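Local coordinates for protein uronate isomerase (Caulobacter crescentus, PDB 2Q01) that catalyses the reversible isomerisation of D-glucuronate to D-fructuronate and of D-galacturonate to D-tagaturonate in the pentose and glucuronate interconversion pathway, at residues Tyr29-Asp34 and Glu456-Leu461; Gln56-Leu61 and Asp143-Ala148; Phe103-Tyr108 and Leu133-Ala138; His254-Thr259 and Lys283-Arg288; Ile308-His313 and Met334-Val339. All blocks are in the same frame, centred on the assembly; numbering follows the deposited sequence.

Contact 1. Residues Tyr29-Asp34 and Glu456-Leu461; sequences YALVKD and ELIVDL
Near the end of helix 19-30, the first of the chain, Val32 points its side chain at Glu456-Leu461 of the last, 451-469, joining parts more than 420 residues apart. Its CB lies 4.0 Å from Ile458 CG1, and from there the two methyls diverge. CG1 stays over Ile458 CG1 as well, while CG2 reaches further along the helix, 3.4 Å from Ile458 O and 3.8 Å from Val459 CA. That oxygen also takes the hydroxyl of Thr462, one turn on; the methyl merely packs beside it. Ile458 answers with both branches: CG1, anti to the backbone N (chi1 -164°), lies against Val32, and CG2, in the crowded position between N and the carbonyl carbon, meets Leu31 CD2 at 4.0 Å. Val459 CG2 closes the patch, 4.1 Å from Val32 CG2. Beta-branched residues suit this place, since their methyls sit close to the backbone. An alanine in place of Ile458 would lose both branches and would probably loosen the seat of Val32 and Leu31. No hydrogen bond crosses, so the contact depends on aliphatic fit, which would shield Val32 and Ile458 better than Leu31 at the margin.

Contact 2. Residues Gln56-Leu61 and Asp143-Ala148; sequences QDATDL and DRITAA
Ala58 and Ile145 point their side chains at each other, the alanine from the loosely formed first turn of helix 58-63 and the isoleucine from the middle of helix 138-149. The isoleucine presents its short branch: CG2, anti to the backbone N, stands 3.8 Å from Ala58 CB. Its longer arm runs alongside, with CD1 4.1 Å from the same Ala58 CB, so that one small methyl nestles against a branched side chain. A residue as small as alanine suits this spot because Trp100 and Phe142 also pack on its methyl.

Thr146 lies beside this apolar pair and is turned by its first torsion (chi1 -53°) so that CG2 is anti to the backbone N and meets Gln56 O at 3.4 Å. Its hydroxyl turns back to the carbonyl of Phe142, a typical use of threonine inside a helix, and Ala58 N, 3.9 Å from Thr146 OG1, is merely a neighbour. A loop and the helix start it leads into pack here on helix 138-149, in the helical region between strands 37-39 and 165-169 of this TIM-barrel-clan enzyme.

Asp57 and Gln56 direct their side chains away from helix 138-149, and what they offer it is mainly backbone. Here a water joins the two main chains, donating to Gln56 O at 3.0 Å and to Thr146 O at 2.6 Å.

Contact 3. Residues Phe103-Tyr108 and Leu133-Ala138; sequences FASHFY and LEASNA
The rings of Phe103 and Phe107 both bear on Leu133, and each crosses its side chain at about a right angle. Leu133 CD1 lies 4.2 Å above one face of the Phe107 ring, displaced toward the rim, while Leu133 CB comes in obliquely to Phe107 CD2 at 3.6 Å. The same CD1 methyl approaches Phe103 CE2 at 3.9 Å, again obliquely, so one methyl serves both rings. The setting is a helix end against a loop, in the helical region between strands 37-39 and 165-169 of this TIM-barrel-clan enzyme: helix 96-105, passing into a 3-10 turn, packs on the loop that leads from helix 114-126 into helix 138-149.

Both phenylalanines have CG anti to the backbone N, a conformation that sends their rings toward Leu133 and toward Leu119 of helix 114-126, which touches both. Phe123 and Trp100 add to the surroundings of Leu133, which makes a branched aliphatic residue apt here. Its other methyl, CD2, turns to Ala104 CB at 3.7 Å.

Alanine suits its place in the helix: Ala104 CB lies 3.5 Å from Glu134 O and 3.6 Å from Ala138 CB. Nearer the surface, the hydroxyl of Ser105 bonds back to the carbonyl of Arg101 within its own helix, and on the loop side Ser105 OG rests 3.5 Å from Ala135 CB.

Contact 4. Residues His254-Thr259 and Lys283-Arg288; sequences HPTAAT and KAELFR
Arg288, Glu285 and His254 carry this contact. Glu285, its chain bent at chi2 (-63°), meets Thr256 tip to tip: Thr256 OG1 donates to Glu285 OE1 at 2.7 Å through the syn lone pair. The same oxygen receives Arg288 NH1 at 2.9 Å on its anti lone pair, nearly in the guanidinium plane, so a threonine and an arginine together fix the rotation of the carboxylate. Arginine suits its place by serving several partners: NH2 forms salt bridges with Asp204 and Glu206, while Pro255 CG lies 3.5 Å above one guanidinium face. Three acids, Glu285, Asp204 and Glu206, would probably more than balance its charge. Its aliphatic root is used too, for Arg288 CB packs over a face of the His254 ring in a CH-pi contact, 4.1 Å from the centroid, and His254 CE1 comes to 3.2 Å from Arg288 O. The arrangement is that of a beta-alpha barrel, the loop after strand 249-252 being tied to helix 281-302 on the outside of the parallel strands.

Contact 5. Residues Ile308-His313 and Met334-Val339; sequences IHPGSH and MRTEYV
Met334 folds its chain back at the end: CG is anti to the carbonyl carbon and chi2 is extended, but chi3 (-75°) bends the methyl so that CE reaches Ser312 O at 3.6 Å. On the way CG passes His313 CB at 3.7 Å, a course that suits a flexible, unbranched residue. Its backbone N donates to Gly311 O at 2.7 Å, nearly along the C=O axis. Thr336 (chi1 -45°) sets OG1 toward Gly311, 3.6 Å from Gly311 CA, where a beta carbon would collide with it. That hydroxyl donates to Met334 O and accepts from a water that also donates to Pro310 O. A valine at Thr336 would lose the hydroxyl, and would probably weaken the hold on Met334 O and the water bridge. The phenol of Tyr338 crosses Pro310 at about a right angle, OH 3.4 Å from Pro310 CG, and is held by Phe360 O and Thr361. The Met334-Gly311 bond continues the antiparallel pairing of strands 312-313 and 332-333, just beyond barrel strand 305-308 and beside helix 366-375.

Contacts 3 and 5 are the buried ones, and contacts 1, 2 and 4 are partly buried. Contacts 1, 2 and 3 bind helices and their connecting turns mostly through aliphatic or aromatic packing, with contact 2 adding a water between main chains. Helix 96-105 carries one side of contact 3 and packs on contact 2, and helix 138-149 carries Asp143-Ala148 and begins at Ala138 of contact 3. Contacts 4 and 5 belong to the loops after adjacent parallel strands, 249-252 and 305-308, and touch, His254 O lying 3.3 Å from Gly311 N, a probable hydrogen bond. There the chemistry turns polar, charged in contact 4 and backbone- and water-mediated in contact 5. Contacts 1 and 5 both reach the second subunit.

Contact 1. Residues Tyr29-Asp34 and Glu456-Leu461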
# COMPACT_ATOMS: atom_id res chain seq x y z
N TYR B 29 -11.65 -1.75 -26.23
CA TYR B 29 -12.06 -0.36 -26.14
C TYR B 29 -13.00 0.06 -27.26
O TYR B 29 -13.96 0.79 -27.01
CB TYR B 29 -10.82 0.54 -26.11
CG TYR B 29 -11.09 2.02 -26.24
CD1 TYR B 29 -11.74 2.74 -25.23
CD2 TYR B 29 -10.68 2.72 -27.38
CE1 TYR B 29 -11.98 4.10 -25.35
CE2 TYR B 29 -10.91 4.08 -27.51
CZ TYR B 29 -11.56 4.76 -26.49
OH TYR B 29 -11.79 6.10 -26.63
N ALA B 30 -12.74 -0.43 -28.47
CA ALA B 30 -13.61 -0.20 -29.64
C ALA B 30 -15.04 -0.72 -29.42
O ALA B 30 -16.00 -0.16 -29.95
CB ALA B 30 -13.00 -0.85 -30.87
N LEU B 31 -15.15 -1.77 -28.62
CA LEU B 31 -16.41 -2.40 -28.26
C LEU B 31 -17.24 -1.55 -27.31
O LEU B 31 -18.40 -1.85 -27.05
CB LEU B 31 -16.10 -3.73 -27.56
CG LEU B 31 -16.64 -5.04 -28.09
CD1 LEU B 31 -15.97 -5.40 -29.40
CD2 LEU B 31 -16.36 -6.10 -27.05
N VAL B 32 -16.64 -0.47 -26.81
CA VAL B 32 -17.13 0.22 -25.63
C VAL B 32 -17.06 1.76 -25.71
O VAL B 32 -17.83 2.46 -25.03
CB VAL B 32 -16.42 -0.39 -24.38
CG1 VAL B 32 -15.78 0.64 -23.49
CG2 VAL B 32 -17.36 -1.31 -23.63
N LYS B 33 -16.20 2.28 -26.59
CA LYS B 33 -15.90 3.73 -26.69
C LYS B 33 -17.07 4.64 -27.04
O LYS B 33 -17.05 5.83 -26.72
CB LYS B 33 -14.74 3.99 -27.66
CG LYS B 33 -15.03 3.76 -29.13
CD LYS B 33 -13.77 3.89 -29.96
CE LYS B 33 -13.94 3.25 -31.34
NZ LYS B 33 -12.63 2.85 -31.93
N ASP B 34 -18.08 4.08 -27.70
CA ASP B 34 -19.20 4.84 -28.22
C ASP B 34 -20.51 4.51 -27.52
O ASP B 34 -21.56 5.00 -27.91
CB ASP B 34 -19.33 4.63 -29.73
CG ASP B 34 -18.25 5.35 -30.53
OD1 ASP B 34 -18.03 6.56 -30.27
OD2 ASP B 34 -17.63 4.72 -31.41
N GLU B 456 -17.11 -9.65 -22.93
CA GLU B 456 -18.32 -9.58 -22.11
C GLU B 456 -18.13 -8.58 -20.97
O GLU B 456 -18.99 -7.74 -20.74
CB GLU B 456 -18.66 -10.95 -21.51
CG GLU B 456 -19.44 -11.87 -22.43
CD GLU B 456 -19.88 -13.16 -21.73
OE1 GLU B 456 -20.38 -13.09 -20.59
OE2 GLU B 456 -19.72 -14.24 -22.34
N LEU B 457 -16.99 -8.67 -20.29
CA LEU B 457 -16.70 -7.85 -19.11
C LEU B 457 -16.58 -6.37 -19.37
O LEU B 457 -17.06 -5.57 -18.58
CB LEU B 457 -15.45 -8.35 -18.38
CG LEU B 457 -15.80 -9.41 -17.34
CD1 LEU B 457 -14.57 -10.14 -16.85
CD2 LEU B 457 -16.54 -8.78 -16.18
N ILE B 458 -15.94 -6.01 -20.48
CA ILE B 458 -15.76 -4.60 -20.81
C ILE B 458 -17.11 -3.87 -21.00
O ILE B 458 -17.28 -2.75 -20.52
CB ILE B 458 -14.77 -4.39 -22.00
CG1 ILE B 458 -14.30 -2.94 -22.10
CG2 ILE B 458 -15.35 -4.86 -23.33
CD1 ILE B 458 -13.31 -2.55 -21.06
N VAL B 459 -18.07 -4.54 -21.63
CA VAL B 459 -19.40 -3.99 -21.87
C VAL B 459 -20.22 -3.94 -20.57
O VAL B 459 -20.96 -2.98 -20.35
CB VAL B 459 -20.15 -4.79 -22.98
CG1 VAL B 459 -21.52 -4.16 -23.30
CG2 VAL B 459 -19.31 -4.83 -24.25
N ASP B 460 -20.06 -4.95 -19.72
CA ASP B 460 -20.72 -5.01 -18.42
C ASP B 460 -20.24 -3.87 -17.53
O ASP B 460 -21.04 -3.05 -17.07
CB ASP B 460 -20.47 -6.35 -17.73
CG ASP B 460 -21.50 -7.41 -18.12
OD1 ASP B 460 -22.56 -7.05 -18.67
OD2 ASP B 460 -21.24 -8.60 -17.85
N LEU B 461 -18.92 -3.82 -17.34
CA LEU B 461 -18.24 -2.77 -16.56
C LEU B 461 -18.62 -1.35 -16.98
O LEU B 461 -18.78 -0.47 -16.12
CB LEU B 461 -16.72 -2.95 -16.66
CG LEU B 461 -15.93 -3.73 -15.59
CD1 LEU B 461 -16.65 -4.94 -15.03
CD2 LEU B 461 -14.55 -4.13 -16.13

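Contact 2. Residues Gln56-Leu61 and Asp143-Ala148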
# COMPACT_ATOMS: atom_id res chain seq x y z
N GLN B 56 -20.15 31.44 -19.73
CA GLN B 56 -19.62 32.74 -20.15
C GLN B 56 -18.14 32.78 -20.55
O GLN B 56 -17.81 33.30 -21.62
CB GLN B 56 -19.96 33.84 -19.13
CG GLN B 56 -19.77 33.45 -17.67
CD GLN B 56 -19.94 34.62 -16.72
OE1 GLN B 56 -20.93 34.71 -16.00
NE2 GLN B 56 -18.97 35.54 -16.73
N ASP B 57 -17.26 32.23 -19.71
CA ASP B 57 -15.81 32.35 -19.90
C ASP B 57 -15.13 30.99 -19.98
O ASP B 57 -15.68 29.98 -19.57
CB ASP B 57 -15.18 33.12 -18.74
CG ASP B 57 -15.58 34.58 -18.70
OD1 ASP B 57 -15.88 35.16 -19.77
OD2 ASP B 57 -15.58 35.16 -17.59
N ALA B 58 -13.90 30.99 -20.50
CA ALA B 58 -13.00 29.85 -20.39
C ALA B 58 -12.59 29.68 -18.93
O ALA B 58 -12.40 28.56 -18.46
CB ALA B 58 -11.78 30.06 -21.25
N THR B 59 -12.47 30.80 -18.22
CA THR B 59 -12.13 30.82 -16.81
C THR B 59 -13.29 30.32 -15.94
O THR B 59 -13.10 29.45 -15.08
CB THR B 59 -11.68 32.23 -16.39
OG1 THR B 59 -10.50 32.58 -17.12
CG2 THR B 59 -11.37 32.30 -14.89
N ASP B 60 -14.49 30.85 -16.18
CA ASP B 60 -15.68 30.47 -15.40
C ASP B 60 -16.13 29.02 -15.58
O ASP B 60 -16.82 28.48 -14.72
CB ASP B 60 -16.84 31.42 -15.69
CG ASP B 60 -17.00 32.47 -14.61
OD1 ASP B 60 -18.08 32.52 -13.99
OD2 ASP B 60 -16.03 33.23 -14.36
N LEU B 61 -15.74 28.40 -16.69
CA LEU B 61 -16.15 27.04 -16.99
C LEU B 61 -15.09 26.01 -16.60
O LEU B 61 -15.41 24.95 -16.06
CB LEU B 61 -16.50 26.93 -18.49
CG LEU B 61 -16.89 25.57 -19.08
CD1 LEU B 61 -18.26 25.13 -18.62
CD2 LEU B 61 -16.82 25.63 -20.59
N ASP B 143 -10.42 33.47 -26.04
CA ASP B 143 -11.52 34.02 -26.83
C ASP B 143 -12.12 33.05 -27.86
O ASP B 143 -13.25 33.25 -28.28
CB ASP B 143 -11.16 35.38 -27.46
CG ASP B 143 -9.78 35.41 -28.08
OD1 ASP B 143 -9.06 36.40 -27.87
OD2 ASP B 143 -9.41 34.44 -28.79
N ARG B 144 -11.38 32.01 -28.23
CA ARG B 144 -11.95 30.95 -29.08
C ARG B 144 -12.89 30.01 -28.32
O ARG B 144 -13.85 29.51 -28.89
CB ARG B 144 -10.87 30.16 -29.82
CG ARG B 144 -10.35 30.85 -31.07
CD ARG B 144 -10.20 29.86 -32.22
NE ARG B 144 -8.99 29.05 -32.12
CZ ARG B 144 -8.87 27.82 -32.61
NH1 ARG B 144 -7.72 27.16 -32.47
NH2 ARG B 144 -9.89 27.23 -33.22
N ILE B 145 -12.59 29.78 -27.04
CA ILE B 145 -13.49 29.03 -26.15
C ILE B 145 -14.71 29.89 -25.83
O ILE B 145 -15.85 29.43 -25.92
CB ILE B 145 -12.78 28.58 -24.85
CG1 ILE B 145 -11.78 27.45 -25.14
CG2 ILE B 145 -13.79 28.11 -23.80
CD1 ILE B 145 -10.78 27.18 -24.01
N THR B 146 -14.46 31.15 -25.46
CA THR B 146 -15.51 32.12 -25.14
C THR B 146 -16.49 32.33 -26.31
O THR B 146 -17.70 32.32 -26.10
CB THR B 146 -14.88 33.47 -24.71
OG1 THR B 146 -13.93 33.23 -23.66
CG2 THR B 146 -15.94 34.44 -24.22
N ALA B 147 -15.95 32.48 -27.52
CA ALA B 147 -16.76 32.60 -28.73
C ALA B 147 -17.60 31.35 -28.99
O ALA B 147 -18.76 31.46 -29.40
CB ALA B 147 -15.90 32.90 -29.94
N ALA B 148 -17.00 30.19 -28.73
CA ALA B 148 -17.68 28.90 -28.87
C ALA B 148 -18.82 28.74 -27.86
O ALA B 148 -19.85 28.14 -28.19
CB ALA B 148 -16.69 27.75 -28.74
O HOH W 1 -19.20 33.37 -24.31

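Contact 3. Residues Phe103-Tyr108 and Leu133-Ala138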
# COMPACT_ATOMS: atom_id res chain seq x y z
N PHE B 103 -3.04 30.68 -15.54
CA PHE B 103 -3.22 29.24 -15.68
C PHE B 103 -2.42 28.68 -16.85
O PHE B 103 -1.75 27.65 -16.72
CB PHE B 103 -4.70 28.88 -15.85
CG PHE B 103 -4.93 27.46 -16.28
CD1 PHE B 103 -4.65 26.40 -15.42
CD2 PHE B 103 -5.42 27.18 -17.55
CE1 PHE B 103 -4.86 25.09 -15.82
CE2 PHE B 103 -5.63 25.87 -17.96
CZ PHE B 103 -5.35 24.83 -17.09
N ALA B 104 -2.51 29.35 -17.99
CA ALA B 104 -1.82 28.96 -19.21
C ALA B 104 -0.31 28.94 -19.00
O ALA B 104 0.36 27.99 -19.42
CB ALA B 104 -2.18 29.88 -20.34
N SER B 105 0.20 29.98 -18.33
CA SER B 105 1.64 30.10 -18.02
C SER B 105 2.12 29.09 -16.98
O SER B 105 3.33 28.93 -16.78
CB SER B 105 1.95 31.52 -17.53
OG SER B 105 1.59 32.48 -18.50
N HIS B 106 1.17 28.42 -16.33
CA HIS B 106 1.46 27.41 -15.32
C HIS B 106 0.88 26.04 -15.67
O HIS B 106 0.83 25.15 -14.82
CB HIS B 106 0.95 27.88 -13.95
CG HIS B 106 1.75 28.99 -13.35
ND1 HIS B 106 1.30 30.29 -13.30
CD2 HIS B 106 2.98 28.99 -12.79
CE1 HIS B 106 2.21 31.05 -12.72
NE2 HIS B 106 3.24 30.29 -12.40
N PHE B 107 0.47 25.87 -16.92
CA PHE B 107 -0.13 24.62 -17.39
C PHE B 107 0.87 23.45 -17.39
O PHE B 107 0.47 22.30 -17.29
CB PHE B 107 -0.78 24.82 -18.77
CG PHE B 107 -1.56 23.64 -19.27
CD1 PHE B 107 -2.51 23.01 -18.46
CD2 PHE B 107 -1.36 23.15 -20.56
CE1 PHE B 107 -3.23 21.91 -18.92
CE2 PHE B 107 -2.08 22.05 -21.03
CZ PHE B 107 -3.02 21.43 -20.21
N TYR B 108 2.16 23.77 -17.47
CA TYR B 108 3.26 22.79 -17.38
C TYR B 108 3.27 21.99 -16.06
O TYR B 108 3.78 20.88 -16.00
CB TYR B 108 4.62 23.48 -17.59
CG TYR B 108 5.07 24.36 -16.44
CD1 TYR B 108 4.59 25.66 -16.32
CD2 TYR B 108 5.97 23.89 -15.48
CE1 TYR B 108 5.00 26.47 -15.27
CE2 TYR B 108 6.38 24.70 -14.43
CZ TYR B 108 5.88 25.99 -14.33
OH TYR B 108 6.27 26.81 -13.29
N LEU B 133 -1.47 24.30 -25.25
CA LEU B 133 -1.61 25.49 -24.42
C LEU B 133 -0.26 25.94 -23.86
O LEU B 133 0.46 25.16 -23.24
CB LEU B 133 -2.59 25.24 -23.27
CG LEU B 133 -3.60 26.35 -22.98
CD1 LEU B 133 -4.12 26.25 -21.56
CD2 LEU B 133 -2.97 27.72 -23.22
N GLU B 134 0.05 27.21 -24.09
CA GLU B 134 1.25 27.83 -23.52
C GLU B 134 0.93 29.27 -23.12
O GLU B 134 -0.21 29.71 -23.21
CB GLU B 134 2.39 27.81 -24.54
CG GLU B 134 3.11 26.46 -24.65
CD GLU B 134 4.01 26.36 -25.86
OE1 GLU B 134 4.51 25.25 -26.14
OE2 GLU B 134 4.23 27.39 -26.55
N ALA B 135 1.96 30.00 -22.67
CA ALA B 135 1.82 31.42 -22.34
C ALA B 135 1.53 32.28 -23.58
O ALA B 135 0.67 33.17 -23.53
CB ALA B 135 3.07 31.92 -21.63
N SER B 136 2.21 31.99 -24.68
CA SER B 136 2.03 32.71 -25.95
C SER B 136 0.76 32.31 -26.71
O SER B 136 0.36 32.98 -27.66
CB SER B 136 3.26 32.51 -26.84
OG SER B 136 3.50 31.13 -27.05
N ASN B 137 0.15 31.21 -26.29
CA ASN B 137 -1.04 30.66 -26.93
C ASN B 137 -2.30 31.01 -26.15
O ASN B 137 -3.41 30.74 -26.60
CB ASN B 137 -0.89 29.14 -26.99
CG ASN B 137 -1.65 28.52 -28.13
OD1 ASN B 137 -2.25 29.22 -28.95
ND2 ASN B 137 -1.62 27.20 -28.20
N ALA B 138 -2.10 31.63 -24.98
CA ALA B 138 -3.14 31.83 -23.97
C ALA B 138 -4.37 32.58 -24.46
O ALA B 138 -5.50 32.12 -24.29
CB ALA B 138 -2.56 32.54 -22.77

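Contact 4. Residues His254-Thr259 and Lys283-Arg288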
# COMPACT_ATOMS: atom_id res chain seq x y z
N HIS B 254 -19.13 11.01 5.46
CA HIS B 254 -18.81 11.12 6.87
C HIS B 254 -17.30 11.08 7.05
O HIS B 254 -16.60 10.62 6.14
CB HIS B 254 -19.47 9.98 7.65
CG HIS B 254 -20.96 10.06 7.72
ND1 HIS B 254 -21.73 9.10 8.34
CD2 HIS B 254 -21.83 10.98 7.24
CE1 HIS B 254 -23.01 9.43 8.25
NE2 HIS B 254 -23.09 10.57 7.59
N PRO B 255 -16.77 11.57 8.20
CA PRO B 255 -15.34 11.42 8.52
C PRO B 255 -14.88 9.97 8.64
O PRO B 255 -13.73 9.66 8.34
CB PRO B 255 -15.22 12.10 9.89
CG PRO B 255 -16.38 13.00 9.99
CD PRO B 255 -17.48 12.33 9.25
N THR B 256 -15.77 9.09 9.11
CA THR B 256 -15.44 7.69 9.30
C THR B 256 -16.49 6.80 8.63
O THR B 256 -17.54 7.29 8.20
CB THR B 256 -15.39 7.31 10.79
OG1 THR B 256 -16.65 7.60 11.40
CG2 THR B 256 -14.28 8.07 11.52
N ALA B 257 -16.20 5.51 8.57
CA ALA B 257 -17.15 4.53 8.05
C ALA B 257 -17.99 3.92 9.18
O ALA B 257 -18.73 2.95 8.95
CB ALA B 257 -16.41 3.44 7.28
N ALA B 258 -17.89 4.50 10.37
CA ALA B 258 -18.49 3.96 11.59
C ALA B 258 -20.00 3.85 11.47
O ALA B 258 -20.65 4.77 10.98
CB ALA B 258 -18.12 4.82 12.78
N THR B 259 -20.52 2.70 11.89
CA THR B 259 -21.97 2.47 12.00
C THR B 259 -22.30 2.06 13.43
O THR B 259 -21.42 1.64 14.18
CB THR B 259 -22.47 1.37 11.02
OG1 THR B 259 -21.88 0.11 11.36
CG2 THR B 259 -22.11 1.71 9.57
N LYS B 283 -20.09 12.14 20.72
CA LYS B 283 -21.54 12.05 20.51
C LYS B 283 -21.93 12.31 19.06
O LYS B 283 -22.85 11.68 18.54
CB LYS B 283 -22.27 13.03 21.42
CG LYS B 283 -22.53 12.53 22.84
CD LYS B 283 -23.22 13.60 23.67
CE LYS B 283 -23.57 13.11 25.06
NZ LYS B 283 -24.17 14.19 25.88
N ALA B 284 -21.22 13.24 18.42
CA ALA B 284 -21.44 13.58 17.01
C ALA B 284 -21.06 12.42 16.08
O ALA B 284 -21.77 12.15 15.10
CB ALA B 284 -20.67 14.85 16.64
N GLU B 285 -19.96 11.74 16.39
CA GLU B 285 -19.53 10.51 15.73
C GLU B 285 -20.57 9.40 15.85
O GLU B 285 -20.85 8.71 14.87
CB GLU B 285 -18.23 9.99 16.33
CG GLU B 285 -17.03 9.99 15.40
CD GLU B 285 -17.21 9.06 14.21
OE1 GLU B 285 -17.47 9.58 13.10
OE2 GLU B 285 -17.08 7.82 14.37
N LEU B 286 -21.11 9.24 17.06
CA LEU B 286 -22.08 8.20 17.36
C LEU B 286 -23.38 8.42 16.59
O LEU B 286 -23.97 7.46 16.11
CB LEU B 286 -22.37 8.15 18.86
CG LEU B 286 -22.52 6.80 19.59
CD1 LEU B 286 -23.24 6.98 20.92
CD2 LEU B 286 -23.23 5.71 18.78
N PHE B 287 -23.80 9.67 16.47
CA PHE B 287 -25.03 9.99 15.76
C PHE B 287 -24.88 9.78 14.26
O PHE B 287 -25.76 9.20 13.65
CB PHE B 287 -25.50 11.42 16.06
CG PHE B 287 -26.86 11.75 15.48
CD1 PHE B 287 -28.02 11.17 16.00
CD2 PHE B 287 -26.97 12.64 14.41
CE1 PHE B 287 -29.27 11.48 15.47
CE2 PHE B 287 -28.21 12.95 13.87
CZ PHE B 287 -29.36 12.38 14.40
N ARG B 288 -23.75 10.22 13.70
CA ARG B 288 -23.42 9.95 12.30
C ARG B 288 -23.35 8.44 12.00
O ARG B 288 -23.82 7.99 10.96
CB ARG B 288 -22.10 10.62 11.92
CG ARG B 288 -22.20 12.12 11.76
CD ARG B 288 -20.93 12.70 11.17
NE ARG B 288 -19.72 12.23 11.86
CZ ARG B 288 -19.03 12.92 12.75
NH1 ARG B 288 -17.94 12.39 13.30
NH2 ARG B 288 -19.40 14.14 13.10

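Contact 5. Residues Ile308-His313 and Met334-Val339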
# COMPACT_ATOMS: atom_id res chain seq x y z
N ILE B 308 -21.49 5.02 0.65
CA ILE B 308 -20.67 5.56 1.72
C ILE B 308 -19.32 6.05 1.18
O ILE B 308 -18.53 5.27 0.63
CB ILE B 308 -20.51 4.55 2.89
CG1 ILE B 308 -21.89 4.12 3.40
CG2 ILE B 308 -19.67 5.17 4.02
CD1 ILE B 308 -21.86 2.91 4.31
N HIS B 309 -19.09 7.36 1.33
CA HIS B 309 -17.86 8.05 0.94
C HIS B 309 -17.09 8.55 2.17
O HIS B 309 -17.11 9.76 2.46
CB HIS B 309 -18.21 9.27 0.09
CG HIS B 309 -18.49 8.96 -1.35
ND1 HIS B 309 -19.77 8.85 -1.85
CD2 HIS B 309 -17.65 8.76 -2.40
CE1 HIS B 309 -19.71 8.59 -3.15
NE2 HIS B 309 -18.44 8.52 -3.50
N PRO B 310 -16.41 7.66 2.92
CA PRO B 310 -15.80 8.16 4.14
C PRO B 310 -14.32 8.55 4.02
O PRO B 310 -13.66 8.21 3.04
CB PRO B 310 -15.94 6.97 5.09
CG PRO B 310 -15.86 5.76 4.17
CD PRO B 310 -16.18 6.21 2.76
N GLY B 311 -13.83 9.27 5.03
CA GLY B 311 -12.40 9.38 5.27
C GLY B 311 -11.72 10.64 4.79
O GLY B 311 -10.51 10.65 4.59
N SER B 312 -12.50 11.70 4.61
CA SER B 312 -11.94 12.98 4.20
C SER B 312 -11.83 13.95 5.38
O SER B 312 -12.82 14.23 6.06
CB SER B 312 -12.77 13.58 3.07
OG SER B 312 -12.18 14.77 2.59
N HIS B 313 -10.61 14.43 5.62
CA HIS B 313 -10.35 15.52 6.55
C HIS B 313 -10.67 16.81 5.83
O HIS B 313 -9.80 17.40 5.19
CB HIS B 313 -8.88 15.52 6.96
CG HIS B 313 -8.58 16.36 8.17
ND1 HIS B 313 -8.74 17.72 8.18
CD2 HIS B 313 -8.11 16.02 9.39
CE1 HIS B 313 -8.40 18.19 9.37
NE2 HIS B 313 -8.00 17.17 10.12
N MET B 334 -7.79 10.63 4.96
CA MET B 334 -7.37 10.09 6.25
C MET B 334 -7.28 8.57 6.15
O MET B 334 -7.92 7.97 5.29
CB MET B 334 -8.40 10.41 7.33
CG MET B 334 -8.54 11.87 7.67
SD MET B 334 -9.65 12.12 9.07
CE MET B 334 -11.24 11.84 8.32
N ARG B 335 -6.48 7.98 7.04
CA ARG B 335 -6.43 6.54 7.23
C ARG B 335 -7.82 6.10 7.67
O ARG B 335 -8.38 6.64 8.63
CB ARG B 335 -5.36 6.23 8.28
CG ARG B 335 -5.36 4.82 8.85
CD ARG B 335 -4.13 4.60 9.72
NE ARG B 335 -3.88 5.74 10.60
CZ ARG B 335 -2.70 6.04 11.15
NH1 ARG B 335 -1.64 5.28 10.93
NH2 ARG B 335 -2.60 7.11 11.93
N THR B 336 -8.40 5.14 6.95
CA THR B 336 -9.79 4.73 7.14
C THR B 336 -9.93 3.24 7.50
O THR B 336 -9.17 2.40 7.02
CB THR B 336 -10.65 5.08 5.90
OG1 THR B 336 -10.33 6.42 5.49
CG2 THR B 336 -12.14 5.01 6.20
N GLU B 337 -10.91 2.93 8.35
CA GLU B 337 -11.16 1.58 8.86
C GLU B 337 -12.59 1.15 8.50
O GLU B 337 -13.52 1.96 8.59
CB GLU B 337 -10.96 1.57 10.38
CG GLU B 337 -10.45 0.25 10.96
CD GLU B 337 -11.53 -0.81 11.14
OE1 GLU B 337 -11.19 -2.01 11.02
OE2 GLU B 337 -12.70 -0.45 11.41
N TYR B 338 -12.75 -0.11 8.10
CA TYR B 338 -14.06 -0.62 7.67
C TYR B 338 -14.53 -1.85 8.46
O TYR B 338 -15.73 -2.02 8.67
CB TYR B 338 -14.05 -0.95 6.17
CG TYR B 338 -13.93 0.26 5.27
CD1 TYR B 338 -15.07 0.92 4.80
CD2 TYR B 338 -12.68 0.76 4.91
CE1 TYR B 338 -14.96 2.04 3.99
CE2 TYR B 338 -12.56 1.88 4.11
CZ TYR B 338 -13.70 2.52 3.65
OH TYR B 338 -13.56 3.63 2.87
N VAL B 339 -13.59 -2.69 8.88
CA VAL B 339 -13.90 -4.02 9.44
C VAL B 339 -14.65 -3.96 10.77
O VAL B 339 -15.71 -4.59 10.91
CB VAL B 339 -12.63 -4.90 9.56
CG1 VAL B 339 -12.98 -6.32 9.99
CG2 VAL B 339 -11.93 -4.94 8.23
O HOH W 2 -11.44 6.60 3.05